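Local coordinates for protein family 88 glycosyl hydrolase (Bacteroides thetaiotaomicron, PDB 5NOA) that probably acts on complex arabinogalactan glycans such as gum arabic as a polysaccharide lyase that removes their rhamnose caps, although its sequence family is that of glycoside hydrolases, at residues G286-G291 against G336-I341. Sequence-based numbering, arbitrary orientation.
Sequences GPETSG and GYVQPI
Glu288 reaches across to the backbone of Gln339 with one carboxylate oxygen: Gln339 N donates to Glu288 OE2 at 2.9 Å in an almost straight bond (175°), arriving on the anti side of the carboxylate. Glu288 OE2 also takes Ser290 OG on its syn side, at 2.7 Å, and Ser290 N from above the carboxylate plane, making three donors on one atom. Glu288 OE1 uses its syn lone pair for Gly291 N, and a water donates to Gln339 OE1 and, weakly, to Glu288 OE1. CG lies anti to the backbone N (chi1 -163°) and the chain bends at chi2, turning the carboxylate back toward the amides of Ser290 and Gly291. Glu288 is thus the N-cap of helix 289-304, one of the helices of the (alpha/alpha)6 barrel expected of this family; the loop 336-341 crosses that helix's first turn on its way to helix 358-377. An alanine in place of Glu288 would probably leave Gln339 N and the first-turn amides without their acceptor and the loop less firmly tied to the helix start. Thr289 OG1, anti to its own carbonyl carbon, donates to Gly336 O at 2.7 Å, in the carbonyl plane, and also bonds Tyr323 of helix 310-328. Thr289 N meets Tyr337 O at 2.8 Å from above the carbonyl plane. Pro287 lays CG over one face of the Tyr337 ring, offset toward the rim, in a CH-pi contact 4.1 Å from the centroid. Beyond the water, the Gln339 amide is held by Trp225 NE1 at OE1 and Glu343 at NE2.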
loop_
_atom_site.group_PDB
_atom_site.type_symbol
_atom_site.label_atom_id
_atom_site.label_comp_id
_atom_site.label_asym_id
_atom_site.label_seq_id
_atom_site.Cartn_x
_atom_site.Cartn_y
_atom_site.Cartn_z
ATOM N N GLY A 286 -10.451 14.834 12.322
ATOM C CA GLY A 286 -10.831 15.195 10.994
ATOM C C GLY A 286 -10.357 14.233 9.928
ATOM O O GLY A 286 -9.732 13.172 10.194
ATOM N N PRO A 287 -10.677 14.556 8.663
ATOM C CA PRO A 287 -10.386 13.668 7.568
ATOM C C PRO A 287 -8.894 13.353 7.367
ATOM O O PRO A 287 -8.016 14.165 7.591
ATOM C CB PRO A 287 -10.843 14.454 6.347
ATOM C CG PRO A 287 -11.418 15.678 6.779
ATOM C CD PRO A 287 -11.353 15.791 8.231
ATOM N N GLU A 288 -8.635 12.158 6.859
ATOM C CA GLU A 288 -7.314 11.837 6.329
ATOM C C GLU A 288 -7.525 10.902 5.157
ATOM O O GLU A 288 -8.382 10.014 5.225
ATOM C CB GLU A 288 -6.401 11.262 7.396
ATOM C CG GLU A 288 -4.912 11.286 7.011
ATOM C CD GLU A 288 -4.454 10.217 6.042
ATOM O OE1 GLU A 288 -4.833 9.050 6.251
ATOM O OE2 GLU A 288 -3.632 10.547 5.112
ATOM N N THR A 289 -6.737 11.081 4.100
ATOM C CA THR A 289 -6.989 10.394 2.841
ATOM C C THR A 289 -6.223 9.122 2.623
ATOM O O THR A 289 -6.754 8.191 2.014
ATOM C CB THR A 289 -6.768 11.368 1.703
ATOM O OG1 THR A 289 -7.724 12.415 1.818
ATOM C CG2 THR A 289 -6.850 10.749 0.313
ATOM N N SER A 290 -4.943 9.087 2.976
ATOM C CA SER A 290 -4.133 7.941 2.581
ATOM C C SER A 290 -4.592 6.635 3.209
ATOM O O SER A 290 -4.743 5.625 2.493
ATOM C CB SER A 290 -2.640 8.194 2.808
ATOM O OG SER A 290 -2.326 8.422 4.169
ATOM N N GLY A 291 -4.819 6.631 4.516
ATOM C CA GLY A 291 -5.384 5.409 5.155
ATOM C C GLY A 291 -6.703 5.029 4.544
ATOM O O GLY A 291 -6.888 3.917 4.079
ATOM N N GLY A 336 -6.303 15.775 -1.887
ATOM C CA GLY A 336 -6.006 16.453 -0.641
ATOM C C GLY A 336 -6.218 15.646 0.610
ATOM O O GLY A 336 -6.562 14.471 0.541
ATOM N N TYR A 337 -6.020 16.293 1.762
ATOM C CA TYR A 337 -6.134 15.709 3.093
ATOM C C TYR A 337 -5.201 14.515 3.298
ATOM O O TYR A 337 -5.486 13.635 4.117
ATOM C CB TYR A 337 -7.579 15.383 3.477
ATOM C CG TYR A 337 -8.466 16.565 3.684
ATOM C CD1 TYR A 337 -8.426 17.284 4.867
ATOM C CD2 TYR A 337 -9.377 16.919 2.731
ATOM C CE1 TYR A 337 -9.266 18.334 5.101
ATOM C CE2 TYR A 337 -10.229 18.000 2.937
ATOM C CZ TYR A 337 -10.194 18.717 4.130
ATOM O OH TYR A 337 -11.046 19.741 4.331
ATOM N N VAL A 338 -4.056 14.520 2.628
ATOM C CA VAL A 338 -3.081 13.476 2.841
ATOM C C VAL A 338 -2.189 13.842 4.033
ATOM O O VAL A 338 -1.564 14.896 4.049
ATOM C CB VAL A 338 -2.237 13.214 1.599
ATOM C CG1 VAL A 338 -1.178 12.138 1.862
ATOM C CG2 VAL A 338 -3.119 12.831 0.430
ATOM N N GLN A 339 -2.122 12.990 5.046
ATOM C CA GLN A 339 -1.232 13.251 6.192
ATOM C C GLN A 339 0.222 13.294 5.681
ATOM O O GLN A 339 0.696 12.328 5.122
ATOM C CB GLN A 339 -1.366 12.160 7.219
ATOM C CG GLN A 339 -0.489 12.325 8.458
ATOM C CD GLN A 339 -0.687 11.181 9.446
ATOM O OE1 GLN A 339 -1.151 10.116 9.100
ATOM N NE2 GLN A 339 -0.359 11.428 10.686
ATOM N N PRO A 340 0.930 14.428 5.881
ATOM C CA PRO A 340 2.268 14.567 5.329
ATOM C C PRO A 340 3.335 13.811 6.111
ATOM O O PRO A 340 3.205 13.647 7.321
ATOM C CB PRO A 340 2.516 16.071 5.440
ATOM C CG PRO A 340 1.632 16.550 6.489
ATOM C CD PRO A 340 0.434 15.682 6.494
ATOM N N ILE A 341 4.386 13.397 5.416
ATOM C CA ILE A 341 5.516 12.725 6.063
ATOM C C ILE A 341 6.059 13.551 7.207
ATOM O O ILE A 341 6.315 13.030 8.300
ATOM C CB ILE A 341 6.629 12.376 5.050
ATOM C CG1 ILE A 341 6.114 11.309 4.084
ATOM C CG2 ILE A 341 7.910 11.928 5.754
ATOM C CD1 ILE A 341 6.948 11.191 2.807
HETATM O O HOH W 1 -3.248 8.165 8.621
#